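Local atomic coordinates of ABC-type transport system, sugar-family extracellular solute-binding protein (Peptoclostridium difficile 630, PDB entry 6HNI), a protein that binds tyrosine as the probable substrate-binding lipoprotein of an ABC-type importer and also has adhesive properties. Residues L31-A36 against F63-N68; A39-F44 against F89-P94; V214-L219 against A240-P245. The protein carries 1 engineered substitution. All blocks are in the same frame, centred on the assembly; numbering follows the deposited sequence.

Contact 1: L31-A36 against F63-N68; sequences LVEHPA and FQNAQN. With TYR (tyrosine), chain B; EDO (1,2-ethanediol), chain E.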
loop_
_atom_site.group_PDB
_atom_site.type_symbol
_atom_site.label_atom_id
_atom_site.label_comp_id
_atom_site.label_asym_id
_atom_site.label_seq_id
_atom_site.Cartn_x
_atom_site.Cartn_y
_atom_site.Cartn_z
ATOM N N LEU A 31 -3.509 -9.845 1.205
ATOM C CA LEU A 31 -4.211 -9.923 -0.099
ATOM C C LEU A 31 -3.440 -10.683 -1.187
ATOM O O LEU A 31 -4.013 -11.530 -1.895
ATOM C CB LEU A 31 -4.535 -8.505 -0.527
ATOM C CG LEU A 31 -5.136 -8.347 -1.941
ATOM C CD1 LEU A 31 -6.458 -9.059 -1.969
ATOM C CD2 LEU A 31 -5.233 -6.866 -2.205
ATOM N N VAL A 32 -2.164 -10.347 -1.324
ATOM C CA VAL A 32 -1.324 -10.811 -2.419
ATOM C C VAL A 32 0.140 -10.540 -2.047
ATOM O O VAL A 32 0.397 -9.664 -1.255
ATOM C CB VAL A 32 -1.730 -10.107 -3.759
ATOM C CG1 VAL A 32 -1.411 -8.631 -3.709
ATOM C CG2 VAL A 32 -1.096 -10.803 -4.979
ATOM N N GLU A 33 1.084 -11.226 -2.668
ATOM C CA GLU A 33 2.494 -10.807 -2.658
ATOM C C GLU A 33 2.729 -9.623 -3.613
ATOM O O GLU A 33 2.721 -9.755 -4.878
ATOM C CB GLU A 33 3.397 -11.958 -3.061
ATOM C CG GLU A 33 3.372 -13.156 -2.139
ATOM C CD GLU A 33 4.112 -14.350 -2.713
ATOM O OE1 GLU A 33 4.780 -14.193 -3.745
ATOM O OE2 GLU A 33 4.038 -15.448 -2.126
ATOM N N HIS A 34 2.887 -8.447 -3.050
ATOM C CA HIS A 34 3.555 -7.316 -3.719
ATOM C C HIS A 34 4.489 -6.690 -2.655
ATOM O O HIS A 34 4.276 -6.939 -1.458
ATOM C CB HIS A 34 2.643 -6.329 -4.479
ATOM C CG HIS A 34 1.703 -5.468 -3.674
ATOM N ND1 HIS A 34 2.105 -4.318 -3.024
ATOM C CD2 HIS A 34 0.344 -5.486 -3.585
ATOM C CE1 HIS A 34 1.036 -3.717 -2.518
ATOM N NE2 HIS A 34 -0.051 -4.386 -2.871
ATOM N N PRO A 35 5.534 -5.955 -3.059
ATOM C CA PRO A 35 6.601 -5.687 -2.087
ATOM C C PRO A 35 6.185 -5.032 -0.802
ATOM O O PRO A 35 6.661 -5.424 0.298
ATOM C CB PRO A 35 7.608 -4.843 -2.868
ATOM C CG PRO A 35 7.454 -5.360 -4.286
ATOM C CD PRO A 35 5.983 -5.636 -4.427
ATOM N N ALA A 36 5.313 -4.084 -0.852
ATOM C CA ALA A 36 4.903 -3.361 0.333
ATOM C C ALA A 36 4.196 -4.296 1.271
ATOM O O ALA A 36 4.395 -4.237 2.511
ATOM C CB ALA A 36 3.962 -2.194 -0.047
ATOM N N PHE A 63 -0.465 -18.053 8.532
ATOM C CA PHE A 63 -0.380 -17.110 7.409
ATOM C C PHE A 63 -1.203 -17.599 6.212
ATOM O O PHE A 63 -1.063 -18.763 5.767
ATOM C CB PHE A 63 1.072 -16.947 6.977
ATOM C CG PHE A 63 1.222 -16.094 5.741
ATOM C CD1 PHE A 63 1.082 -14.710 5.831
ATOM C CD2 PHE A 63 1.455 -16.652 4.516
ATOM C CE1 PHE A 63 1.154 -13.888 4.721
ATOM C CE2 PHE A 63 1.523 -15.846 3.350
ATOM C CZ PHE A 63 1.392 -14.462 3.475
ATOM N N GLN A 64 -2.018 -16.693 5.686
ATOM C CA GLN A 64 -2.897 -16.982 4.532
ATOM C C GLN A 64 -2.833 -15.849 3.524
ATOM O O GLN A 64 -3.051 -14.681 3.848
ATOM C CB GLN A 64 -4.348 -17.182 4.960
ATOM C CG GLN A 64 -4.580 -18.330 5.932
ATOM C CD GLN A 64 -4.463 -19.692 5.295
ATOM O OE1 GLN A 64 -4.817 -19.852 4.131
ATOM N NE2 GLN A 64 -4.074 -20.721 6.071
ATOM N N ASN A 65 -2.504 -16.222 2.292
ATOM C CA ASN A 65 -2.403 -15.306 1.145
ATOM C C ASN A 65 -3.608 -15.581 0.235
ATOM O O ASN A 65 -3.853 -16.711 -0.161
ATOM C CB ASN A 65 -1.090 -15.572 0.456
ATOM C CG ASN A 65 -0.811 -14.660 -0.747
ATOM O OD1 ASN A 65 -1.656 -13.908 -1.220
ATOM N ND2 ASN A 65 0.399 -14.753 -1.261
ATOM N N ALA A 66 -4.349 -14.523 -0.070
ATOM C CA ALA A 66 -5.531 -14.629 -0.968
ATOM C C ALA A 66 -5.179 -14.706 -2.445
ATOM O O ALA A 66 -6.068 -14.875 -3.261
ATOM C CB ALA A 66 -6.476 -13.498 -0.741
ATOM N N GLN A 67 -3.914 -14.486 -2.778
ATOM C CA GLN A 67 -3.452 -14.442 -4.174
ATOM C C GLN A 67 -4.279 -13.504 -5.052
ATOM O O GLN A 67 -4.574 -13.815 -6.240
ATOM C CB GLN A 67 -3.381 -15.856 -4.742
ATOM C CG GLN A 67 -2.359 -16.744 -4.054
ATOM C CD GLN A 67 -2.308 -18.125 -4.672
ATOM O OE1 GLN A 67 -3.015 -19.024 -4.249
ATOM N NE2 GLN A 67 -1.505 -18.283 -5.708
ATOM N N ASN A 68 -4.596 -12.349 -4.491
ATOM C CA ASN A 68 -5.345 -11.264 -5.140
ATOM C C ASN A 68 -6.792 -11.581 -5.447
ATOM O O ASN A 68 -7.457 -10.813 -6.152
ATOM C CB ASN A 68 -4.639 -10.697 -6.394
ATOM C CG ASN A 68 -4.236 -9.246 -6.240
ATOM O OD1 ASN A 68 -4.677 -8.541 -5.331
ATOM N ND2 ASN A 68 -3.402 -8.774 -7.156
HETATM N N TYR B . -2.775 1.186 0.460
HETATM C CA TYR B . -3.258 -0.116 -0.032
HETATM C C TYR B . -4.550 -0.481 0.683
HETATM O O TYR B . -5.009 -1.604 0.513
HETATM C CB TYR B . -2.164 -1.203 -0.023
HETATM C CG TYR B . -1.050 -0.907 -0.972
HETATM C CD1 TYR B . -1.298 -0.925 -2.376
HETATM C CD2 TYR B . 0.204 -0.546 -0.581
HETATM C CE1 TYR B . -0.307 -0.576 -3.256
HETATM C CE2 TYR B . 1.212 -0.196 -1.453
HETATM C CZ TYR B . 0.944 -0.204 -2.842
HETATM O OH TYR B . 1.937 0.153 -3.733
HETATM O OXT TYR B . -5.152 0.357 1.321
HETATM C C1 EDO E . 0.919 -14.131 -5.538
HETATM O O1 EDO E . 0.681 -13.742 -4.150
HETATM C C2 EDO E . -0.303 -13.958 -6.450
HETATM O O2 EDO E . -0.759 -15.171 -7.052
HETATM O O HOH W 1 3.056 -15.443 0.251
#

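Contact 2: A39-F44 against F89-P94; sequences ATRTGF and FAISTP. With TYR (tyrosine), chain B; EDO (1,2-ethanediol), chain C.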
loop_
_atom_site.group_PDB
_atom_site.type_symbol
_atom_site.label_atom_id
_atom_site.label_comp_id
_atom_site.label_asym_id
_atom_site.label_seq_id
_atom_site.Cartn_x
_atom_site.Cartn_y
_atom_site.Cartn_z
ATOM N N ALA A 39 6.600 -6.655 2.939
ATOM C CA ALA A 39 7.457 -5.933 3.911
ATOM C C ALA A 39 6.735 -5.755 5.240
ATOM O O ALA A 39 7.355 -5.900 6.344
ATOM C CB ALA A 39 7.939 -4.586 3.350
ATOM N N THR A 40 5.440 -5.486 5.225
ATOM C CA THR A 40 4.722 -5.319 6.489
ATOM C C THR A 40 4.692 -6.620 7.249
ATOM O O THR A 40 4.781 -6.572 8.496
ATOM C CB THR A 40 3.304 -4.754 6.369
ATOM O OG1 THR A 40 2.433 -5.730 5.785
ATOM C CG2 THR A 40 3.280 -3.495 5.557
ATOM N N ARG A 41 4.502 -7.740 6.591
ATOM C CA ARG A 41 4.478 -9.030 7.281
ATOM C C ARG A 41 5.844 -9.270 7.928
ATOM O O ARG A 41 5.941 -9.722 9.108
ATOM C CB ARG A 41 4.093 -10.151 6.301
ATOM C CG ARG A 41 3.797 -11.516 6.897
ATOM C CD ARG A 41 5.050 -12.312 7.080
ATOM N NE ARG A 41 4.819 -13.732 7.371
ATOM C CZ ARG A 41 4.657 -14.711 6.480
ATOM N NH1 ARG A 41 4.562 -15.972 6.880
ATOM N NH2 ARG A 41 4.649 -14.477 5.183
ATOM N N THR A 42 6.908 -9.005 7.183
ATOM C CA THR A 42 8.272 -9.182 7.687
ATOM C C THR A 42 8.490 -8.386 8.972
ATOM O O THR A 42 8.982 -8.929 10.007
ATOM C CB THR A 42 9.279 -8.783 6.606
ATOM O OG1 THR A 42 9.166 -9.735 5.549
ATOM C CG2 THR A 42 10.719 -8.795 7.117
ATOM N N GLY A 43 8.141 -7.113 8.960
ATOM C CA GLY A 43 8.296 -6.257 10.144
ATOM C C GLY A 43 7.456 -6.698 11.315
ATOM O O GLY A 43 7.949 -6.682 12.487
ATOM N N PHE A 44 6.213 -7.087 11.083
ATOM C CA PHE A 44 5.307 -7.497 12.146
ATOM C C PHE A 44 5.896 -8.697 12.876
ATOM O O PHE A 44 5.933 -8.713 14.121
ATOM C CB PHE A 44 3.953 -7.869 11.540
ATOM C CG PHE A 44 2.911 -8.385 12.478
ATOM C CD1 PHE A 44 2.005 -7.542 13.033
ATOM C CD2 PHE A 44 2.745 -9.764 12.673
ATOM C CE1 PHE A 44 0.999 -7.999 13.868
ATOM C CE2 PHE A 44 1.731 -10.225 13.521
ATOM C CZ PHE A 44 0.856 -9.351 14.097
ATOM N N PHE A 89 -4.214 -10.276 12.030
ATOM C CA PHE A 89 -3.412 -9.216 11.419
ATOM C C PHE A 89 -3.781 -9.215 9.909
ATOM O O PHE A 89 -3.574 -10.195 9.218
ATOM C CB PHE A 89 -1.932 -9.544 11.607
ATOM C CG PHE A 89 -0.952 -8.621 10.911
ATOM C CD1 PHE A 89 -1.137 -7.237 10.869
ATOM C CD2 PHE A 89 0.176 -9.148 10.342
ATOM C CE1 PHE A 89 -0.202 -6.431 10.174
ATOM C CE2 PHE A 89 1.106 -8.353 9.689
ATOM C CZ PHE A 89 0.899 -6.989 9.648
ATOM N N ALA A 90 -4.324 -8.061 9.515
ATOM C CA ALA A 90 -4.848 -7.911 8.098
ATOM C C ALA A 90 -3.993 -6.881 7.357
ATOM O O ALA A 90 -3.817 -5.735 7.792
ATOM C CB ALA A 90 -6.328 -7.506 8.126
ATOM N N ILE A 91 -3.524 -7.310 6.168
ATOM C CA ILE A 91 -2.595 -6.547 5.392
ATOM C C ILE A 91 -3.323 -6.184 4.090
ATOM O O ILE A 91 -3.541 -7.066 3.265
ATOM C CB ILE A 91 -1.310 -7.343 5.085
ATOM C CG1 ILE A 91 -0.615 -7.805 6.402
ATOM C CG2 ILE A 91 -0.361 -6.570 4.201
ATOM C CD1 ILE A 91 0.475 -8.787 6.090
ATOM N N SER A 92 -3.575 -4.875 3.982
ATOM C CA SER A 92 -4.337 -4.190 2.875
ATOM C C SER A 92 -5.768 -3.944 3.262
ATOM O O SER A 92 -6.397 -4.651 4.056
ATOM C CB SER A 92 -4.288 -4.941 1.537
ATOM O OG SER A 92 -5.263 -5.964 1.493
ATOM N N THR A 93 -6.380 -2.971 2.519
ATOM C CA THR A 93 -7.764 -2.619 2.710
ATOM C C THR A 93 -8.705 -3.796 2.453
ATOM O O THR A 93 -9.582 -4.065 3.247
ATOM C CB THR A 93 -8.148 -1.330 1.972
ATOM O OG1 THR A 93 -7.414 -0.238 2.487
ATOM C CG2 THR A 93 -9.622 -1.039 2.067
ATOM N N PRO A 94 -8.614 -4.440 1.263
ATOM C CA PRO A 94 -9.500 -5.589 1.049
ATOM C C PRO A 94 -9.421 -6.700 2.114
ATOM O O PRO A 94 -10.468 -7.235 2.542
ATOM C CB PRO A 94 -9.132 -6.069 -0.371
ATOM C CG PRO A 94 -8.493 -4.880 -1.013
ATOM C CD PRO A 94 -7.738 -4.212 0.116
HETATM N N TYR B . -2.775 1.186 0.460
HETATM C CA TYR B . -3.258 -0.116 -0.032
HETATM C C TYR B . -4.550 -0.481 0.683
HETATM O O TYR B . -5.009 -1.604 0.513
HETATM C CB TYR B . -2.164 -1.203 -0.023
HETATM C CG TYR B . -1.050 -0.907 -0.972
HETATM C CD1 TYR B . -1.298 -0.925 -2.376
HETATM C CD2 TYR B . 0.204 -0.546 -0.581
HETATM C CE1 TYR B . -0.307 -0.576 -3.256
HETATM C CE2 TYR B . 1.212 -0.196 -1.453
HETATM C CZ TYR B . 0.944 -0.204 -2.842
HETATM O OH TYR B . 1.937 0.153 -3.733
HETATM O OXT TYR B . -5.152 0.357 1.321
HETATM C C1 EDO C . 5.186 -18.345 3.164
HETATM O O1 EDO C . 4.988 -16.966 3.523
HETATM C C2 EDO C . 4.249 -19.250 3.963
HETATM O O2 EDO C . 4.289 -18.884 5.359
#

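Contact 3: V214-L219 against A240-P245; sequences VPTDNL and AAESGP. With TYR (tyrosine), chain B.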
loop_
_atom_site.group_PDB
_atom_site.type_symbol
_atom_site.label_atom_id
_atom_site.label_comp_id
_atom_site.label_asym_id
_atom_site.label_seq_id
_atom_site.Cartn_x
_atom_site.Cartn_y
_atom_site.Cartn_z
ATOM N N VAL A 214 1.132 6.467 -9.787
ATOM C CA VAL A 214 0.618 5.188 -9.304
ATOM C C VAL A 214 0.281 5.319 -7.820
ATOM O O VAL A 214 1.205 5.346 -6.966
ATOM C CB VAL A 214 1.585 4.058 -9.605
ATOM C CG1 VAL A 214 1.074 2.723 -9.055
ATOM C CG2 VAL A 214 1.860 3.955 -11.114
ATOM N N PRO A 215 -0.991 5.385 -7.488
ATOM C CA PRO A 215 -1.382 5.383 -6.064
ATOM C C PRO A 215 -1.102 4.008 -5.459
ATOM O O PRO A 215 -0.647 3.089 -6.101
ATOM C CB PRO A 215 -2.891 5.664 -6.098
ATOM C CG PRO A 215 -3.307 5.560 -7.497
ATOM C CD PRO A 215 -2.170 5.221 -8.377
ATOM N N THR A 216 -1.337 3.934 -4.133
ATOM C CA THR A 216 -1.269 2.630 -3.455
ATOM C C THR A 216 -2.523 1.781 -3.695
ATOM O O THR A 216 -3.415 1.662 -2.883
ATOM C CB THR A 216 -0.925 2.775 -1.938
ATOM O OG1 THR A 216 -1.945 3.432 -1.257
ATOM C CG2 THR A 216 0.422 3.462 -1.799
ATOM N N ASP A 217 -2.612 1.350 -4.980
ATOM C CA ASP A 217 -3.625 0.521 -5.529
ATOM C C ASP A 217 -3.067 -0.900 -5.719
ATOM O O ASP A 217 -2.032 -1.097 -6.333
ATOM C CB ASP A 217 -3.969 1.095 -6.941
ATOM C CG ASP A 217 -5.087 0.335 -7.609
ATOM O OD1 ASP A 217 -4.858 -0.721 -8.248
ATOM O OD2 ASP A 217 -6.227 0.818 -7.491
ATOM N N ASN A 218 -3.732 -1.881 -5.060
ATOM C CA ASN A 218 -3.250 -3.225 -5.064
ATOM C C ASN A 218 -3.215 -3.891 -6.430
ATOM O O ASN A 218 -2.314 -4.608 -6.737
ATOM C CB ASN A 218 -4.046 -4.091 -4.074
ATOM C CG ASN A 218 -3.830 -3.679 -2.618
ATOM O OD1 ASN A 218 -2.741 -3.931 -2.049
ATOM N ND2 ASN A 218 -4.821 -3.048 -2.040
ATOM N N LEU A 219 -4.238 -3.574 -7.235
ATOM C CA LEU A 219 -4.321 -4.144 -8.600
ATOM C C LEU A 219 -3.167 -3.646 -9.480
ATOM O O LEU A 219 -2.447 -4.443 -10.081
ATOM C CB LEU A 219 -5.692 -3.839 -9.169
ATOM C CG LEU A 219 -5.940 -4.526 -10.513
ATOM C CD1 LEU A 219 -5.995 -6.027 -10.366
ATOM C CD2 LEU A 219 -7.235 -3.986 -11.106
ATOM N N ALA A 240 5.513 6.601 -8.473
ATOM C CA ALA A 240 4.656 5.792 -7.603
ATOM C C ALA A 240 4.615 6.377 -6.205
ATOM O O ALA A 240 5.557 7.078 -5.784
ATOM C CB ALA A 240 5.164 4.366 -7.526
ATOM N N ALA A 241 3.570 6.034 -5.479
ATOM C CA ALA A 241 3.404 6.480 -4.079
ATOM C C ALA A 241 4.399 5.858 -3.104
ATOM O O ALA A 241 4.648 6.477 -2.073
ATOM C CB ALA A 241 2.001 6.198 -3.623
ATOM N N GLU A 242 4.959 4.712 -3.435
ATOM C CA GLU A 242 5.914 4.008 -2.560
ATOM C C GLU A 242 6.866 3.183 -3.354
ATOM O O GLU A 242 6.758 3.155 -4.599
ATOM C CB GLU A 242 5.178 3.212 -1.481
ATOM C CG GLU A 242 4.238 2.120 -1.962
ATOM C CD GLU A 242 4.859 0.739 -2.104
ATOM O OE1 GLU A 242 5.985 0.493 -1.571
ATOM O OE2 GLU A 242 4.211 -0.146 -2.737
ATOM N N SER A 243 7.866 2.599 -2.717
ATOM C CA SER A 243 9.008 2.062 -3.412
ATOM C C SER A 243 8.801 0.697 -4.065
ATOM O O SER A 243 9.579 0.343 -4.937
ATOM C CB SER A 243 10.242 2.062 -2.542
ATOM O OG SER A 243 10.171 1.108 -1.496
ATOM N N GLY A 244 7.782 -0.071 -3.661
ATOM C CA GLY A 244 7.551 -1.370 -4.269
ATOM C C GLY A 244 7.436 -1.256 -5.794
ATOM O O GLY A 244 8.114 -1.962 -6.545
ATOM N N PRO A 245 6.565 -0.365 -6.273
ATOM C CA PRO A 245 6.478 -0.250 -7.753
ATOM C C PRO A 245 7.761 0.231 -8.390
ATOM O O PRO A 245 8.009 -0.083 -9.544
ATOM C CB PRO A 245 5.350 0.769 -7.914
ATOM C CG PRO A 245 4.443 0.515 -6.741
ATOM C CD PRO A 245 5.396 0.214 -5.612
HETATM N N TYR B . -2.775 1.186 0.460
HETATM C CA TYR B . -3.258 -0.116 -0.032
HETATM C C TYR B . -4.550 -0.481 0.683
HETATM O O TYR B . -5.009 -1.604 0.513
HETATM C CB TYR B . -2.164 -1.203 -0.023
HETATM C CG TYR B . -1.050 -0.907 -0.972
HETATM C CD1 TYR B . -1.298 -0.925 -2.376
HETATM C CD2 TYR B . 0.204 -0.546 -0.581
HETATM C CE1 TYR B . -0.307 -0.576 -3.256
HETATM C CE2 TYR B . 1.212 -0.196 -1.453
HETATM C CZ TYR B . 0.944 -0.204 -2.842
HETATM O OH TYR B . 1.937 0.153 -3.733
HETATM O OXT TYR B . -5.152 0.357 1.321
#

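Contact 1: L31-A36 against F63-N68
Asn68 lays its amide obliquely across the side chains of Leu31 and Val32. Asn68 OD1 rests on the branch point of Leu31, 3.4 Å from Leu31 CG, while Asn68 CG packs 3.6 Å from Val32 CB. The amide is carried there by a chi1 of -116°, away from the usual staggered positions, and its ND2 makes a weak hydrogen bond to Ser222 OG beyond the two segments. Backbone joins the same pair of residues: Asn68 N donates to Leu31 O at 2.8 Å, nearly straight at the hydrogen (165°), approaching from above the carbonyl plane. Gln67 and Asn68 both have left-handed backbone conformations, consistent with the chain turning back toward Leu31 where the strand ends.

These are the loops at the C-terminal ends of neighbouring parallel strands, 24-30 and 59-65, in a beta-alpha-beta unit whose helix, 35-50, starts right after its N-cap residue His34. The His34 ring reaches the bound tyrosine, with its CE1 3.5 Å from CE1 of the ligand.

On the more exposed side Asn65 takes over. Its CG is anti to the backbone N, and its OD1 accepts from Gln67 N at 2.8 Å to close an Asx turn, while also resting against Val32 CA. The amide end crosses the extended Glu33 chain at about a right angle, with ND2 3.5 Å from Glu33 CG and the amide and carboxylate planes 41° apart. ND2 gives two bonds: one to a water that donates in turn to Glu33 OE2, the other to O1 of an ethanediol, probably from the crystallisation liquor. That same O1 also accepts from Glu33 N at 2.9 Å.

Contact 2: A39-F44 against F89-P94
Helix 35-50 lies against one face of the five-stranded parallel sheet here, its 39-44 segment running nearly antiparallel to strand 89-91 (154°) with the axes 9.7 Å apart. The packing centres on an offset stack of Phe44 on Phe89. Both rings leave their backbones with CG anti to the backbone N and reach toward each other from opposite sides of the interface, so that the two planes end up only 7° apart with centroids 3.7 Å from one another. Phe89 CD2 sits over the middle of the Phe44 ring, and in return Phe44 CD1 sits over the middle of Phe89. The other face of Phe89 carries Ile91 CG1, displaced toward the rim, so Phe89 is held flat between an aromatic ring and an aliphatic branch.

One turn earlier on the helix, Thr40 meets Ile91 tip to tip, Thr40 OG1 3.3 Å from Ile91 CG2. That hydroxyl is bonded to Leu37 O of its own helix, leaving a largely apolar meeting with the strand. Arg41 contributes its CB to Ile91 CD1 before the chain bends away, and its guanidinium makes a cation-pi contact with Phe63.

Past the strand the chain turns at Ser92, the N-cap of helix 93-102. Thr93 N donates to ligand tyrosine O at 2.8 Å, almost straight (176°), and Thr93 OG1 donates to ligand OXT at 2.6 Å. A ligand carboxylate received at a helix N-terminus, just beyond a parallel strand, is a recurrent feature of the periplasmic-binding-protein fold.

Contact 3: V214-L219 against A240-P245
Two donors grip Thr216 OG1: the amino N of the bound tyrosine, 2.9 Å away, and Gln172 NE2 from helix 167-183. The hydroxyl sits in the crowded position between the backbone N and the carbonyl carbon, which leaves the methyl CG2 anti to the carbonyl carbon, beside the backbone N. There Thr216 CG2 packs 3.6 Å from Ala241 CB and reaches the Glu242 chain at CG. One residue thus holds the ligand by its oxygen and the neighbouring loop by its methyl, at the centre of an inverse gamma turn.

Backbone pairing fixes the two loops to each other. Val214 and Ala240 form a parallel bridge at the ends of strands 211-214 and 238-240, and Ala241 N donates to Val214 O at 2.9 Å, nearly along the C=O axis (164°). The side chains of Val214 and Ala240 lie on the same face of the sheet, CB against CB.

Beyond the strands both segments run into helices; Asn218, in the first turn of one, and Glu242, the N-cap of the other, present polar groups to the ligand. Asn218 ND2 donates to ligand tyrosine O at 2.9 Å, while its OD1 accepts from His34 NE2, which settles the amide's orientation. Glu242 leaves its backbone with CG in the crowded position and bends at chi2, so that its two carboxylate oxygens divide the work. OE1 accepts from Gly244 N, which lies above the carboxylate plane, at 2.8 Å (169°), a capping bond at the start of helix 243-247. Glu242 OE2 accepts a hydrogen bond from the ligand OH at only 2.5 Å.

The helix N-terminus would favour a negatively charged Glu242, and so short a bond from the phenol to a buried carboxylate is consistent with selection of tyrosine by its hydroxyl group.

Overall arrangement
All three contacts touch one bound tyrosine in a two-domain, periplasmic-binding-protein architecture. Contacts 1 and 2 belong to the five-stranded parallel sheet and share helix 35-50; their centres are 9 Å apart and their segments alternate along the chain. Contact 3 follows later in sequence, at the end of the four-stranded sheet, about 15 Å between centres from either of the others. The two halves also touch directly beside the ligand: Ala36 of contact 1 packs on Glu242 and Pro35 on Gly244, while Leu31 of contact 1 and Pro94 of contact 2 both touch Asn218. Such domain-to-domain touching, with ligand between, fits the closed, ligand-bound state.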